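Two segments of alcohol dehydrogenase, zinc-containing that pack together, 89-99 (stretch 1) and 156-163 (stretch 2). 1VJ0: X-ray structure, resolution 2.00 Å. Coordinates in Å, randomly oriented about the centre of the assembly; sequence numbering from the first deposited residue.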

ATOM      1  N   GLU A  89     -34.077 -16.814  -4.843  1.00 29.61           N
ATOM      2  CA  GLU A  89     -33.050 -16.485  -5.846  1.00 31.30           C
ATOM      3  C   GLU A  89     -31.683 -16.393  -5.214  1.00 30.47           C
ATOM      4  O   GLU A  89     -31.538 -16.008  -4.039  1.00 31.20           O
ATOM      5  CB  GLU A  89     -33.326 -15.115  -6.500  1.00 31.69           C
ATOM      6  CG  GLU A  89     -34.665 -14.981  -7.186  1.00 36.37           C
ATOM      7  CD  GLU A  89     -35.793 -14.839  -6.173  1.00 41.10           C
ATOM      8  OE1 GLU A  89     -35.706 -14.009  -5.226  1.00 48.66           O
ATOM      9  OE2 GLU A  89     -36.735 -15.605  -6.282  1.00 42.80           O
ATOM     10  N   LYS A  90     -30.664 -16.772  -5.985  1.00 29.75           N
ATOM     11  CA  LYS A  90     -29.273 -16.642  -5.544  1.00 28.58           C
ATOM     12  C   LYS A  90     -28.380 -16.278  -6.712  1.00 28.08           C
ATOM     13  O   LYS A  90     -28.417 -16.895  -7.730  1.00 27.68           O
ATOM     14  CB  LYS A  90     -28.770 -17.904  -4.848  1.00 29.01           C
ATOM     15  CG  LYS A  90     -27.294 -17.830  -4.455  1.00 28.51           C
ATOM     16  CD  LYS A  90     -27.003 -16.810  -3.362  1.00 28.94           C
ATOM     17  CE  LYS A  90     -25.522 -16.813  -2.983  1.00 29.27           C
ATOM     18  NZ  LYS A  90     -25.081 -15.731  -1.953  1.00 26.36           N
ATOM     19  N   ARG A  91     -27.629 -15.206  -6.545  1.00 28.02           N
ATOM     20  CA  ARG A  91     -26.660 -14.771  -7.523  1.00 29.19           C
ATOM     21  C   ARG A  91     -25.284 -15.145  -7.069  1.00 29.01           C
ATOM     22  O   ARG A  91     -24.935 -15.064  -5.863  1.00 30.08           O
ATOM     23  CB  ARG A  91     -26.700 -13.266  -7.658  1.00 29.36           C
ATOM     24  CG  ARG A  91     -27.946 -12.815  -8.325  1.00 32.55           C
ATOM     25  CD  ARG A  91     -27.949 -11.365  -8.582  1.00 35.22           C
ATOM     26  NE  ARG A  91     -29.293 -10.950  -8.928  1.00 39.52           N
ATOM     27  CZ  ARG A  91     -29.812 -10.958 -10.143  1.00 40.63           C
ATOM     28  NH1 ARG A  91     -29.096 -11.344 -11.204  1.00 43.73           N
ATOM     29  NH2 ARG A  91     -31.072 -10.552 -10.312  1.00 43.65           N
ATOM     30  N   ASP A  92     -24.472 -15.548  -8.027  1.00 28.36           N
ATOM     31  CA  ASP A  92     -23.060 -15.766  -7.719  1.00 27.13           C
ATOM     32  C   ASP A  92     -22.344 -14.411  -7.596  1.00 26.44           C
ATOM     33  O   ASP A  92     -22.981 -13.329  -7.744  1.00 25.36           O
ATOM     34  CB  ASP A  92     -22.428 -16.729  -8.741  1.00 27.39           C
ATOM     35  CG  ASP A  92     -21.894 -16.071  -9.969  1.00 30.21           C
ATOM     36  OD1 ASP A  92     -22.209 -14.877 -10.291  1.00 27.85           O
ATOM     37  OD2 ASP A  92     -21.115 -16.739 -10.695  1.00 27.19           O
ATOM     38  N   LEU A  93     -21.052 -14.447  -7.282  1.00 25.99           N
ATOM     39  CA  LEU A  93     -20.303 -13.200  -7.040  1.00 27.26           C
ATOM     40  C   LEU A  93     -20.185 -12.255  -8.252  1.00 27.36           C
ATOM     41  O   LEU A  93     -19.886 -11.079  -8.101  1.00 27.53           O
ATOM     42  CB  LEU A  93     -18.931 -13.525  -6.530  1.00 26.80           C
ATOM     43  CG  LEU A  93     -18.893 -14.002  -5.064  1.00 29.09           C
ATOM     44  CD1 LEU A  93     -17.699 -14.912  -4.805  1.00 29.35           C
ATOM     45  CD2 LEU A  93     -18.901 -12.813  -4.092  1.00 27.22           C
ATOM     46  N   ASN A  94     -20.405 -12.774  -9.458  1.00 28.56           N
ATOM     47  CA  ASN A  94     -20.403 -11.944 -10.670  1.00 27.92           C
ATOM     48  C   ASN A  94     -21.783 -11.441 -11.035  1.00 29.21           C
ATOM     49  O   ASN A  94     -21.942 -10.719 -12.041  1.00 28.20           O
ATOM     50  CB  ASN A  94     -19.787 -12.700 -11.845  1.00 28.43           C
ATOM     51  CG  ASN A  94     -18.303 -12.939 -11.661  1.00 32.39           C
ATOM     52  OD1 ASN A  94     -17.553 -12.038 -11.213  1.00 30.94           O
ATOM     53  ND2 ASN A  94     -17.856 -14.158 -11.966  1.00 32.59           N
ATOM     54  N   GLY A  95     -22.781 -11.802 -10.220  1.00 27.30           N
ATOM     55  CA  GLY A  95     -24.126 -11.348 -10.401  1.00 27.65           C
ATOM     56  C   GLY A  95     -25.007 -12.308 -11.160  1.00 27.35           C
ATOM     57  O   GLY A  95     -26.149 -11.963 -11.493  1.00 26.93           O
ATOM     58  N   GLU A  96     -24.515 -13.494 -11.491  1.00 27.45           N
ATOM     59  CA  GLU A  96     -25.314 -14.369 -12.347  1.00 29.80           C
ATOM     60  C   GLU A  96     -26.244 -15.175 -11.480  1.00 28.31           C
ATOM     61  O   GLU A  96     -25.820 -15.790 -10.514  1.00 28.26           O
ATOM     62  CB  GLU A  96     -24.473 -15.364 -13.147  1.00 30.17           C
ATOM     63  CG  GLU A  96     -23.353 -14.793 -13.988  1.00 32.03           C
ATOM     64  CD  GLU A  96     -22.819 -15.909 -14.879  1.00 33.87           C
ATOM     65  OE1 GLU A  96     -23.640 -16.555 -15.615  1.00 39.67           O
ATOM     66  OE2 GLU A  96     -21.609 -16.170 -14.811  1.00 40.84           O
ATOM     67  N   LEU A  97     -27.495 -15.231 -11.898  1.00 28.65           N
ATOM     68  CA  LEU A  97     -28.521 -16.025 -11.269  1.00 29.77           C
ATOM     69  C   LEU A  97     -28.284 -17.526 -11.410  1.00 29.14           C
ATOM     70  O   LEU A  97     -28.169 -18.034 -12.503  1.00 30.58           O
ATOM     71  CB  LEU A  97     -29.907 -15.692 -11.861  1.00 30.34           C
ATOM     72  CG  LEU A  97     -30.630 -14.510 -11.220  1.00 35.61           C
ATOM     73  CD1 LEU A  97     -31.870 -14.083 -12.059  1.00 37.27           C
ATOM     74  CD2 LEU A  97     -31.040 -14.821  -9.797  1.00 37.01           C
ATOM     75  N   LEU A  98     -28.228 -18.218 -10.282  1.00 28.88           N
ATOM     76  CA  LEU A  98     -28.067 -19.663 -10.244  1.00 28.34           C
ATOM     77  C   LEU A  98     -29.384 -20.303 -10.657  1.00 29.89           C
ATOM     78  O   LEU A  98     -30.489 -19.792 -10.302  1.00 29.44           O
ATOM     79  CB  LEU A  98     -27.689 -20.126  -8.820  1.00 28.69           C
ATOM     80  CG  LEU A  98     -26.353 -19.593  -8.254  1.00 29.57           C
ATOM     81  CD1 LEU A  98     -26.016 -20.275  -6.914  1.00 30.84           C
ATOM     82  CD2 LEU A  98     -25.204 -19.748  -9.206  1.00 33.78           C
ATOM     83  N   LYS A  99     -29.258 -21.405 -11.412  1.00 29.77           N
ATOM     84  CA  LYS A  99     -30.361 -22.241 -11.801  1.00 29.68           C
ATOM     85  C   LYS A  99     -30.003 -23.719 -11.621  1.00 28.35           C
ATOM     86  O   LYS A  99     -28.812 -24.062 -11.565  1.00 29.02           O
ATOM     87  CB  LYS A  99     -30.748 -21.931 -13.255  1.00 30.21           C
ATOM     88  CG  LYS A  99     -29.639 -22.047 -14.227  1.00 31.08           C
ATOM     89  CD  LYS A  99     -30.104 -21.826 -15.696  1.00 33.32           C
ATOM     90  CE  LYS A  99     -28.928 -22.085 -16.699  1.00 34.47           C
ATOM     91  NZ  LYS A  99     -27.628 -21.486 -16.255  1.00 34.49           N
ATOM     92  N   ASP A 156     -26.400 -21.849   2.833  1.00 27.33           N
ATOM     93  CA  ASP A 156     -27.165 -20.675   3.258  1.00 28.55           C
ATOM     94  C   ASP A 156     -27.123 -19.575   2.186  1.00 28.09           C
ATOM     95  O   ASP A 156     -26.179 -19.502   1.436  1.00 27.98           O
ATOM     96  CB  ASP A 156     -26.537 -20.059   4.501  1.00 30.09           C
ATOM     97  CG  ASP A 156     -26.815 -20.820   5.791  1.00 36.75           C
ATOM     98  OD1 ASP A 156     -27.967 -21.201   6.084  1.00 41.08           O
ATOM     99  OD2 ASP A 156     -25.900 -21.042   6.608  1.00 44.04           O
ATOM    100  N   PRO A 157     -28.092 -18.656   2.185  1.00 28.16           N
ATOM    101  CA  PRO A 157     -28.124 -17.563   1.199  1.00 28.66           C
ATOM    102  C   PRO A 157     -26.907 -16.680   1.279  1.00 29.13           C
ATOM    103  O   PRO A 157     -26.502 -16.091   0.289  1.00 30.63           O
ATOM    104  CB  PRO A 157     -29.426 -16.800   1.543  1.00 28.19           C
ATOM    105  CG  PRO A 157     -29.806 -17.218   2.941  1.00 27.21           C
ATOM    106  CD  PRO A 157     -29.256 -18.612   3.086  1.00 27.94           C
ATOM    107  N   GLU A 158     -26.297 -16.606   2.449  1.00 29.83           N
ATOM    108  CA  GLU A 158     -25.139 -15.747   2.667  1.00 30.22           C
ATOM    109  C   GLU A 158     -23.852 -16.316   2.069  1.00 30.74           C
ATOM    110  O   GLU A 158     -22.835 -15.630   2.042  1.00 30.66           O
ATOM    111  CB  GLU A 158     -24.928 -15.535   4.165  1.00 30.44           C
ATOM    112  CG  GLU A 158     -26.043 -14.761   4.812  1.00 32.96           C
ATOM    113  CD  GLU A 158     -27.183 -15.622   5.285  1.00 36.21           C
ATOM    114  OE1 GLU A 158     -27.125 -16.848   5.144  1.00 36.58           O
ATOM    115  OE2 GLU A 158     -28.152 -15.044   5.800  1.00 42.60           O
ATOM    116  N   THR A 159     -23.863 -17.582   1.663  1.00 28.64           N
ATOM    117  CA  THR A 159     -22.703 -18.165   1.041  1.00 28.58           C
ATOM    118  C   THR A 159     -22.252 -17.417  -0.251  1.00 29.08           C
ATOM    119  O   THR A 159     -23.051 -17.147  -1.190  1.00 28.82           O
ATOM    120  CB  THR A 159     -23.004 -19.620   0.614  1.00 28.58           C
ATOM    121  OG1 THR A 159     -23.543 -20.373   1.707  1.00 28.11           O
ATOM    122  CG2 THR A 159     -21.725 -20.330   0.177  1.00 28.42           C
ATOM    123  N   ASP A 160     -20.949 -17.181  -0.321  1.00 29.39           N
ATOM    124  CA  ASP A 160     -20.340 -16.694  -1.561  1.00 29.51           C
ATOM    125  C   ASP A 160     -20.085 -17.840  -2.523  1.00 28.60           C
ATOM    126  O   ASP A 160     -19.355 -18.794  -2.247  1.00 27.33           O
ATOM    127  CB  ASP A 160     -19.075 -15.903  -1.259  1.00 30.74           C
ATOM    128  CG  ASP A 160     -19.358 -14.707  -0.331  1.00 32.82           C
ATOM    129  OD1 ASP A 160     -20.358 -13.986  -0.518  1.00 34.25           O
ATOM    130  OD2 ASP A 160     -18.666 -14.468   0.651  1.00 33.63           O
ATOM    131  N   VAL A 161     -20.708 -17.709  -3.696  1.00 28.89           N
ATOM    132  CA  VAL A 161     -20.698 -18.740  -4.702  1.00 29.35           C
ATOM    133  C   VAL A 161     -20.103 -18.181  -5.986  1.00 29.31           C
ATOM    134  O   VAL A 161     -20.259 -16.986  -6.334  1.00 27.44           O
ATOM    135  CB  VAL A 161     -22.151 -19.226  -4.952  1.00 29.97           C
ATOM    136  CG1 VAL A 161     -22.177 -20.314  -6.000  1.00 29.76           C
ATOM    137  CG2 VAL A 161     -22.790 -19.718  -3.626  1.00 29.99           C
ATOM    138  N   LEU A 162     -19.468 -19.080  -6.734  1.00 29.84           N
ATOM    139  CA  LEU A 162     -19.005 -18.795  -8.079  1.00 29.85           C
ATOM    140  C   LEU A 162     -19.419 -19.973  -8.997  1.00 29.90           C
ATOM    141  O   LEU A 162     -19.096 -21.101  -8.697  1.00 27.13           O
ATOM    142  CB  LEU A 162     -17.493 -18.708  -8.033  1.00 31.10           C
ATOM    143  CG  LEU A 162     -16.692 -17.883  -9.016  1.00 34.11           C
ATOM    144  CD1 LEU A 162     -17.220 -16.447  -9.094  1.00 37.53           C
ATOM    145  CD2 LEU A 162     -15.191 -17.873  -8.628  1.00 33.05           C
ATOM    146  N   LYS A 163     -20.153 -19.658 -10.067  1.00 28.37           N
ATOM    147  CA  LYS A 163     -20.472 -20.554 -11.153  1.00 29.84           C
ATOM    148  C   LYS A 163     -19.207 -20.879 -11.918  1.00 29.31           C
ATOM    149  O   LYS A 163     -18.402 -19.981 -12.202  1.00 28.15           O
ATOM    150  CB  LYS A 163     -21.384 -19.888 -12.180  1.00 29.78           C
ATOM    151  CG  LYS A 163     -22.811 -20.128 -12.024  1.00 33.63           C
ATOM    152  CD  LYS A 163     -23.626 -19.303 -13.034  1.00 32.45           C
ATOM    153  CE  LYS A 163     -23.706 -20.008 -14.370  1.00 33.60           C
ATOM    154  NZ  LYS A 163     -24.517 -19.137 -15.318  1.00 34.43           N
TER
HETATM  155  O   HOH W   1     -22.591 -15.456  -4.251  1.00 23.72           O
HETATM  156  O   HOH W   2     -26.899 -19.508 -14.259  1.00 36.78           O

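Polar atoms buried away from solvent need partners, and a neighbouring segment often supplies them; the packing of 89-99 against 156-163 in this zinc-containing alcohol dehydrogenase illustrates the principle. Glu89 takes no part, but Lys90 enters the contact directly. Lys90 is buried, its CA-to-CB bond points toward the second stretch, and the side chain ends in an ammonium group that donates hydrogen bonds to two backbone carbonyls, NZ to Pro157 O at 2.7 Å and NZ to Thr159 O at 2.6 Å. The type I turn from Asp156 to Thr159 thus offers a cationic group two acceptors from its own main chain. The CA-to-CB bond of Arg91 points away, yet its carbonyl O lies 2.9 Å from water 1, a water that lies between the two backbones and accepts from Val161 N at 3.0 Å.

Asp92 divides its carboxylate between two tasks. OD1 accepts from Asn94 N and Glu96 N, both at 2.9 Å, and so braces the type I turn it begins; OD2 accepts from Lys163 N at 3.1 Å, nearly linearly, across the contact. Beside it, Leu93 N donates to Val161 O at 2.8 Å. The two bonds bracket Leu162 and tie the turn to the strand's backbone. Leu93 adds apolar packing, its CB lying 4.2 Å from Leu162 CD1. Gly95 makes no contact, and its positive phi suits a residue without a side chain.

Beyond the turn, charged and apolar contacts alternate. Glu96 OE1 and Lys163 NZ form a salt bridge at 2.7 Å. The CA-to-CB bond of Leu97 points away, whereas Leu98 packs its CD1 3.9 Å from Val161 CG1. At Lys99 like charges approach, NZ to Lys163 NZ being 4.0 Å; water 2 accepts from both ammonium groups, at 2.9 Å from Lys99 NZ and 2.6 Å from Lys163 NZ, and donates to Leu97 O at 2.6 Å.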